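Local coordinates for xylanase Y (PDB 1WU4), which hydrolyses xylooligosaccharides of three or more units, releasing xylose from the reducing end with inversion of anomeric configuration, at residues A[47-51]-A[357-361]; A[53-59]-A[89-94]; A[328-332]-A[367-372]. The protein carries 1 engineered substitution. One frame throughout, in Å; residues are numbered along the deposited sequence.

Interaction 1 (A[47-51]-A[357-361]); sequences KIYYE and RRYYD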
# COMPACT_ATOMS: atom_id res chain seq x y z
N LYS A 47 3.21 -18.76 1.74
CA LYS A 47 3.75 -18.23 3.04
C LYS A 47 4.83 -17.19 2.78
O LYS A 47 5.80 -17.46 2.07
CB LYS A 47 4.34 -19.38 3.85
CG LYS A 47 4.93 -18.93 5.18
CD LYS A 47 5.94 -19.94 5.71
CE LYS A 47 6.55 -19.49 7.02
NZ LYS A 47 7.61 -20.42 7.49
N ILE A 48 4.67 -16.01 3.37
CA ILE A 48 5.63 -14.93 3.18
C ILE A 48 6.19 -14.37 4.48
O ILE A 48 7.12 -13.56 4.46
CB ILE A 48 5.00 -13.78 2.37
CG1 ILE A 48 3.78 -13.24 3.11
CG2 ILE A 48 4.60 -14.28 0.99
CD1 ILE A 48 3.09 -12.07 2.41
N TYR A 49 5.63 -14.78 5.61
CA TYR A 49 6.08 -14.31 6.92
C TYR A 49 6.93 -15.37 7.60
O TYR A 49 6.53 -16.53 7.70
CB TYR A 49 4.87 -13.97 7.79
CG TYR A 49 5.19 -13.76 9.26
CD1 TYR A 49 5.97 -12.68 9.68
CD2 TYR A 49 4.71 -14.65 10.23
CE1 TYR A 49 6.27 -12.49 11.03
CE2 TYR A 49 5.01 -14.47 11.57
CZ TYR A 49 5.78 -13.39 11.97
OH TYR A 49 6.07 -13.22 13.30
N TYR A 50 8.10 -14.96 8.09
CA TYR A 50 9.02 -15.87 8.76
C TYR A 50 9.37 -15.39 10.16
O TYR A 50 9.73 -14.23 10.37
CB TYR A 50 10.29 -16.01 7.93
CG TYR A 50 10.05 -16.67 6.59
CD1 TYR A 50 10.11 -18.06 6.45
CD2 TYR A 50 9.71 -15.91 5.48
CE1 TYR A 50 9.84 -18.67 5.23
CE2 TYR A 50 9.43 -16.51 4.25
CZ TYR A 50 9.50 -17.89 4.13
OH TYR A 50 9.22 -18.48 2.93
N GLU A 51 9.26 -16.29 11.13
CA GLU A 51 9.54 -15.97 12.51
C GLU A 51 10.98 -16.34 12.86
O GLU A 51 11.47 -17.41 12.48
CB GLU A 51 8.57 -16.71 13.42
CG GLU A 51 7.99 -15.87 14.54
CD GLU A 51 6.64 -16.37 15.00
OE1 GLU A 51 6.56 -17.52 15.47
OE2 GLU A 51 5.66 -15.60 14.89
N ARG A 357 7.73 -16.66 -6.42
CA ARG A 357 7.35 -15.26 -6.60
C ARG A 357 5.95 -14.91 -6.13
O ARG A 357 5.30 -14.01 -6.67
CB ARG A 357 7.53 -14.87 -8.07
CG ARG A 357 8.99 -14.64 -8.44
CD ARG A 357 9.20 -14.54 -9.93
NE ARG A 357 10.55 -14.07 -10.25
CZ ARG A 357 11.67 -14.63 -9.81
NH1 ARG A 357 12.85 -14.12 -10.16
NH2 ARG A 357 11.63 -15.69 -9.03
N ARG A 358 5.49 -15.60 -5.09
CA ARG A 358 4.17 -15.39 -4.53
C ARG A 358 4.04 -14.08 -3.73
O ARG A 358 2.96 -13.52 -3.61
CB ARG A 358 3.81 -16.56 -3.62
CG ARG A 358 4.84 -16.83 -2.52
CD ARG A 358 4.47 -18.03 -1.68
NE ARG A 358 5.42 -18.27 -0.59
CZ ARG A 358 6.67 -18.70 -0.76
NH1 ARG A 358 7.13 -18.95 -1.98
NH2 ARG A 358 7.44 -18.88 0.30
N TYR A 359 5.17 -13.59 -3.21
CA TYR A 359 5.21 -12.38 -2.39
C TYR A 359 4.34 -11.17 -2.74
O TYR A 359 3.39 -10.85 -2.02
CB TYR A 359 6.67 -11.92 -2.24
CG TYR A 359 6.84 -10.53 -1.66
CD1 TYR A 359 6.53 -10.26 -0.32
CD2 TYR A 359 7.27 -9.48 -2.46
CE1 TYR A 359 6.67 -8.97 0.20
CE2 TYR A 359 7.41 -8.19 -1.95
CZ TYR A 359 7.11 -7.95 -0.62
OH TYR A 359 7.23 -6.66 -0.13
N TYR A 360 4.68 -10.47 -3.83
CA TYR A 360 3.94 -9.26 -4.20
C TYR A 360 2.46 -9.49 -4.45
O TYR A 360 1.61 -8.77 -3.92
CB TYR A 360 4.60 -8.60 -5.42
CG TYR A 360 4.05 -7.22 -5.75
CD1 TYR A 360 4.12 -6.18 -4.83
CD2 TYR A 360 3.47 -6.96 -6.99
CE1 TYR A 360 3.64 -4.90 -5.14
CE2 TYR A 360 2.99 -5.70 -7.31
CZ TYR A 360 3.07 -4.67 -6.39
OH TYR A 360 2.60 -3.42 -6.71
N ASP A 361 2.15 -10.49 -5.26
CA ASP A 361 0.77 -10.81 -5.58
C ASP A 361 -0.04 -11.09 -4.33
O ASP A 361 -1.16 -10.60 -4.18
CB ASP A 361 0.70 -12.04 -6.48
CG ASP A 361 1.44 -11.84 -7.78
OD1 ASP A 361 0.78 -11.50 -8.78
OD2 ASP A 361 2.67 -12.00 -7.78
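In this (alpha/alpha)6 barrel of glycoside hydrolase family 8, the lead-in to strand 49-52 meets the start of helix 358-372, joining residues some 300 positions apart. R358 buries the most surface. Its CA-to-CB bond points toward 47-51, and the side chain, trans at chi2 and chi3, reaches the backbone carbonyl of K47, which accepts from R358 NE and from R358 NH2, both at 2.8 Å. A single carbonyl oxygen thus receives two donors of one guanidinium group, in its plane. The third nitrogen, NH1, turns back to G355 O just before the helix, so the arginine ties the strand approach to its own helix entry. I48 supplies the apolar part: CG2 lies 4.3 Å from R358 CG, against the aliphatic portion of that side chain, and 3.9 Å from Y359 CA. I48 CD1 turns to L59 of the neighbouring strand. Y359 meets I48 through its CA and CB, while its hydroxyl, at the far end of the ring, is hydrogen-bonded to E70 OE1, the carboxylate assigned by similarity as proton donor. The contact thus includes the tyrosine that bonds the probable catalytic acid, with I48 CG2 4.5 Å from Y359 CB.

Interaction 2 (A[53-59]-A[89-94]); sequences GDDLGYL and DRIWNW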
# COMPACT_ATOMS: atom_id res chain seq x y z
N GLY A 53 13.62 -16.54 16.20
CA GLY A 53 13.75 -16.45 17.64
C GLY A 53 12.39 -16.23 18.28
O GLY A 53 11.38 -16.70 17.77
N ASP A 54 12.36 -15.50 19.39
CA ASP A 54 11.11 -15.23 20.08
C ASP A 54 10.68 -13.77 20.06
O ASP A 54 9.70 -13.40 20.71
CB ASP A 54 11.18 -15.71 21.53
CG ASP A 54 10.62 -17.11 21.71
OD1 ASP A 54 9.41 -17.30 21.43
OD2 ASP A 54 11.37 -18.01 22.13
N ASP A 55 11.38 -12.94 19.30
CA ASP A 55 11.03 -11.52 19.23
C ASP A 55 11.28 -10.88 17.87
O ASP A 55 11.18 -9.67 17.73
CB ASP A 55 11.78 -10.74 20.31
CG ASP A 55 13.28 -10.85 20.19
OD1 ASP A 55 13.99 -10.20 20.98
OD2 ASP A 55 13.76 -11.59 19.30
N LEU A 56 11.62 -11.70 16.88
CA LEU A 56 11.88 -11.18 15.54
C LEU A 56 11.04 -11.89 14.48
O LEU A 56 10.51 -12.97 14.71
CB LEU A 56 13.36 -11.33 15.20
CG LEU A 56 14.33 -10.43 15.98
CD1 LEU A 56 15.76 -10.87 15.72
CD2 LEU A 56 14.13 -8.98 15.57
N GLY A 57 10.93 -11.25 13.32
CA GLY A 57 10.17 -11.81 12.22
C GLY A 57 10.24 -10.88 11.03
O GLY A 57 10.54 -9.69 11.18
N TYR A 58 9.96 -11.40 9.84
CA TYR A 58 10.01 -10.58 8.64
C TYR A 58 9.21 -11.16 7.49
O TYR A 58 8.86 -12.34 7.50
CB TYR A 58 11.46 -10.38 8.19
CG TYR A 58 12.21 -11.66 7.86
CD1 TYR A 58 11.94 -12.38 6.69
CD2 TYR A 58 13.19 -12.16 8.72
CE1 TYR A 58 12.63 -13.55 6.39
CE2 TYR A 58 13.89 -13.33 8.42
CZ TYR A 58 13.60 -14.02 7.26
OH TYR A 58 14.29 -15.18 6.96
N LEU A 59 8.88 -10.31 6.52
CA LEU A 59 8.19 -10.77 5.33
C LEU A 59 9.28 -10.85 4.29
O LEU A 59 10.05 -9.91 4.10
CB LEU A 59 7.10 -9.79 4.88
CG LEU A 59 5.71 -10.11 5.44
CD1 LEU A 59 5.67 -9.74 6.91
CD2 LEU A 59 4.65 -9.34 4.67
N ASP A 89 4.92 -6.78 16.47
CA ASP A 89 6.15 -6.47 17.20
C ASP A 89 7.38 -7.19 16.67
O ASP A 89 8.47 -6.62 16.64
CB ASP A 89 5.96 -6.78 18.69
CG ASP A 89 5.06 -5.78 19.39
OD1 ASP A 89 4.68 -6.01 20.56
OD2 ASP A 89 4.73 -4.74 18.77
N ARG A 90 7.21 -8.43 16.24
CA ARG A 90 8.34 -9.18 15.69
C ARG A 90 8.86 -8.48 14.43
O ARG A 90 10.07 -8.32 14.25
CB ARG A 90 7.92 -10.61 15.34
CG ARG A 90 7.88 -11.57 16.53
CD ARG A 90 7.30 -12.92 16.12
NE ARG A 90 7.30 -13.90 17.20
CZ ARG A 90 8.35 -14.63 17.56
NH1 ARG A 90 9.51 -14.49 16.92
NH2 ARG A 90 8.25 -15.51 18.55
N ILE A 91 7.94 -8.05 13.57
CA ILE A 91 8.31 -7.37 12.33
C ILE A 91 8.90 -5.98 12.59
O ILE A 91 9.94 -5.63 12.02
CB ILE A 91 7.08 -7.22 11.40
CG1 ILE A 91 6.57 -8.60 10.98
CG2 ILE A 91 7.44 -6.39 10.18
CD1 ILE A 91 5.25 -8.57 10.22
N TRP A 92 8.25 -5.20 13.44
CA TRP A 92 8.72 -3.86 13.75
C TRP A 92 10.10 -3.92 14.43
O TRP A 92 10.97 -3.10 14.16
CB TRP A 92 7.71 -3.16 14.66
CG TRP A 92 8.09 -1.78 15.10
CD1 TRP A 92 8.04 -1.29 16.37
CD2 TRP A 92 8.54 -0.69 14.27
NE1 TRP A 92 8.42 0.03 16.39
CE2 TRP A 92 8.74 0.42 15.12
CE3 TRP A 92 8.79 -0.55 12.90
CZ2 TRP A 92 9.18 1.66 14.64
CZ3 TRP A 92 9.23 0.69 12.42
CH2 TRP A 92 9.42 1.78 13.30
N ASN A 93 10.30 -4.92 15.29
CA ASN A 93 11.57 -5.08 15.97
C ASN A 93 12.68 -5.35 14.95
O ASN A 93 13.76 -4.76 15.02
CB ASN A 93 11.48 -6.21 16.99
CG ASN A 93 12.70 -6.28 17.90
OD1 ASN A 93 13.20 -5.25 18.36
ND2 ASN A 93 13.17 -7.49 18.18
N TRP A 94 12.42 -6.24 14.00
CA TRP A 94 13.40 -6.57 12.97
C TRP A 94 13.70 -5.32 12.15
O TRP A 94 14.85 -5.04 11.81
CB TRP A 94 12.85 -7.66 12.04
CG TRP A 94 13.89 -8.42 11.26
CD1 TRP A 94 14.42 -9.64 11.58
CD2 TRP A 94 14.49 -8.05 10.00
NE1 TRP A 94 15.30 -10.05 10.61
CE2 TRP A 94 15.36 -9.10 9.63
CE3 TRP A 94 14.36 -6.94 9.16
CZ2 TRP A 94 16.11 -9.06 8.45
CZ3 TRP A 94 15.11 -6.90 7.98
CH2 TRP A 94 15.97 -7.96 7.64
O HOH W 1 15.30 -7.97 20.03
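Strand 56-59, second arm of the hairpin formed with strand 49-52, lies almost at right angles across the 89-94 part of helix 85-99 (87° between the axes of these short segments, closest approach 5.5 Å). R90 satisfies two carbonyls of the turn and strand start: NH1 donates to G53 O at 3.0 Å and to L56 O at 2.9 Å, while NH2 makes a weak bond of 3.4 Å to the same G53 O. R90 NH2 also forms a salt bridge with D54 OD1 at 3.6 Å, and NE has a long, weak ion pair with E51. One turn on, N93 ND2 donates to D55 O (3.0 Å) and to a water, accepting at 2.9 Å, which itself donates to D55 OD1 at 2.8 Å. A CA-H...O contact joins I91 CA to G57 O at 3.4 Å. G57 permits this closeness, because a CB there would sit only 3.2 Å from R90 CB. L56 CD2 packs 4.0 Å from W94 CB, Y58 CB makes a CH-pi contact over the W94 five-membered ring, 4.2 Å from its centroid, and L59 CD1 packs on I91 CD1 at 3.5 Å. The direct hydrogen bonds thus go to backbone carbonyls, the D54 and D55 carboxylates add a salt bridge and a water bridge, and apolar packing runs alongside from L56 to L59.

Interaction 3 (A[328-332]-A[367-372]); sequences AMGSL and FAMLAL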
# COMPACT_ATOMS: atom_id res chain seq x y z
N ALA A 328 -10.14 -5.72 -8.32
CA ALA A 328 -11.31 -6.10 -7.53
C ALA A 328 -11.48 -5.15 -6.34
O ALA A 328 -12.58 -4.71 -6.04
CB ALA A 328 -11.17 -7.54 -7.05
N MET A 329 -10.37 -4.84 -5.67
CA MET A 329 -10.42 -3.93 -4.53
C MET A 329 -10.92 -2.56 -5.00
O MET A 329 -11.59 -1.84 -4.25
CB MET A 329 -9.02 -3.80 -3.90
CG MET A 329 -8.97 -2.94 -2.64
SD MET A 329 -7.51 -3.36 -1.67
CE MET A 329 -7.31 -1.86 -0.70
N GLY A 330 -10.61 -2.22 -6.24
CA GLY A 330 -11.05 -0.96 -6.80
C GLY A 330 -12.56 -0.83 -6.84
O GLY A 330 -13.09 0.28 -6.84
N SER A 331 -13.26 -1.96 -6.86
CA SER A 331 -14.72 -1.96 -6.90
C SER A 331 -15.35 -1.21 -5.73
O SER A 331 -16.50 -0.79 -5.81
CB SER A 331 -15.25 -3.39 -6.94
OG SER A 331 -14.89 -4.04 -8.15
N LEU A 332 -14.61 -1.02 -4.65
CA LEU A 332 -15.14 -0.30 -3.50
C LEU A 332 -15.42 1.16 -3.87
O LEU A 332 -16.18 1.85 -3.18
CB LEU A 332 -14.16 -0.36 -2.32
CG LEU A 332 -14.05 -1.71 -1.61
CD1 LEU A 332 -12.83 -1.71 -0.70
CD2 LEU A 332 -15.32 -1.97 -0.80
N PHE A 367 -4.62 -7.74 1.12
CA PHE A 367 -5.20 -6.42 1.32
C PHE A 367 -6.60 -6.36 0.70
O PHE A 367 -7.53 -5.83 1.31
CB PHE A 367 -4.33 -5.32 0.71
CG PHE A 367 -3.15 -4.93 1.56
CD1 PHE A 367 -3.27 -4.77 2.94
CD2 PHE A 367 -1.91 -4.69 0.97
CE1 PHE A 367 -2.19 -4.37 3.72
CE2 PHE A 367 -0.82 -4.29 1.74
CZ PHE A 367 -0.96 -4.13 3.12
N ALA A 368 -6.74 -6.92 -0.50
CA ALA A 368 -8.04 -6.93 -1.17
C ALA A 368 -9.05 -7.79 -0.42
O ALA A 368 -10.24 -7.45 -0.36
CB ALA A 368 -7.87 -7.42 -2.60
N MET A 369 -8.59 -8.90 0.15
CA MET A 369 -9.48 -9.78 0.90
C MET A 369 -9.99 -9.05 2.13
O MET A 369 -11.16 -9.15 2.50
CB MET A 369 -8.75 -11.06 1.32
CG MET A 369 -9.67 -12.23 1.58
SD MET A 369 -10.57 -12.75 0.09
CE MET A 369 -9.53 -14.05 -0.51
N LEU A 370 -9.10 -8.29 2.78
CA LEU A 370 -9.49 -7.54 3.97
C LEU A 370 -10.45 -6.41 3.60
O LEU A 370 -11.50 -6.26 4.21
CB LEU A 370 -8.26 -6.96 4.67
CG LEU A 370 -7.31 -7.96 5.33
CD1 LEU A 370 -6.07 -7.23 5.83
CD2 LEU A 370 -8.02 -8.66 6.49
N ALA A 371 -10.10 -5.63 2.58
CA ALA A 371 -10.93 -4.50 2.18
C ALA A 371 -12.31 -4.90 1.65
O ALA A 371 -13.32 -4.31 2.02
CB ALA A 371 -10.20 -3.65 1.14
N LEU A 372 -12.35 -5.91 0.78
CA LEU A 372 -13.62 -6.33 0.21
C LEU A 372 -14.56 -7.01 1.20
O LEU A 372 -15.75 -7.13 0.95
CB LEU A 372 -13.38 -7.24 -1.00
CG LEU A 372 -12.79 -6.51 -2.21
CD1 LEU A 372 -12.28 -7.52 -3.22
CD2 LEU A 372 -13.85 -5.60 -2.84
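Two helices of the (alpha/alpha)6 barrel meet here: the C-terminal part of helix 320-329 and the 3-10 segment 331-332 lie against the last turns of helix 358-372. F367 opens the contact, its CB 4.4 Å from M329 SD, while its ring leads away to pack edge-to-face on Y74. A368 is next, with its CA 3.6 Å from the same sulfur and its CB 4.0 Å from M329 CB; the small side chain lets the two backbones come to 5.1 Å between CA atoms. M369 and L370 face elsewhere, both packing on helix 25-40. One turn after F367, A371 CB lies 3.9 Å from M329 CE and 3.8 Å from L332 CD1. L372 finishes the row: its CD1 is 4.0 Å from A328 CB and its CD2 is 4.1 Å from L332 CG. S331 OG bonds elsewhere, to Q292 and A340. With no hydrogen bond across it, this buried joint rests on van der Waals packing of alanine, leucine, methionine and the CB of F367.

Interactions 1 and 3 share helix 358-372, one at its start and the other at its last turns, with centres about 19 Å apart. Interactions 1 and 2 share the hairpin 49-52/56-59 and touch directly: Y50 N lies 2.8 Å from Y58 O, a probable hydrogen bond between the strands. The hairpin is thereby fastened to two helices, 358-372 and 85-99. Chemistry follows depth. Interaction 2, whose centre is the farthest of the three from that of the chain, has arginine, asparagine, aspartate and water at its exposed turn; interaction 1, partly buried, combines a pair of arginine-to-carbonyl bonds with apolar packing; interaction 3, the most central and wholly buried, is purely apolar across its segments.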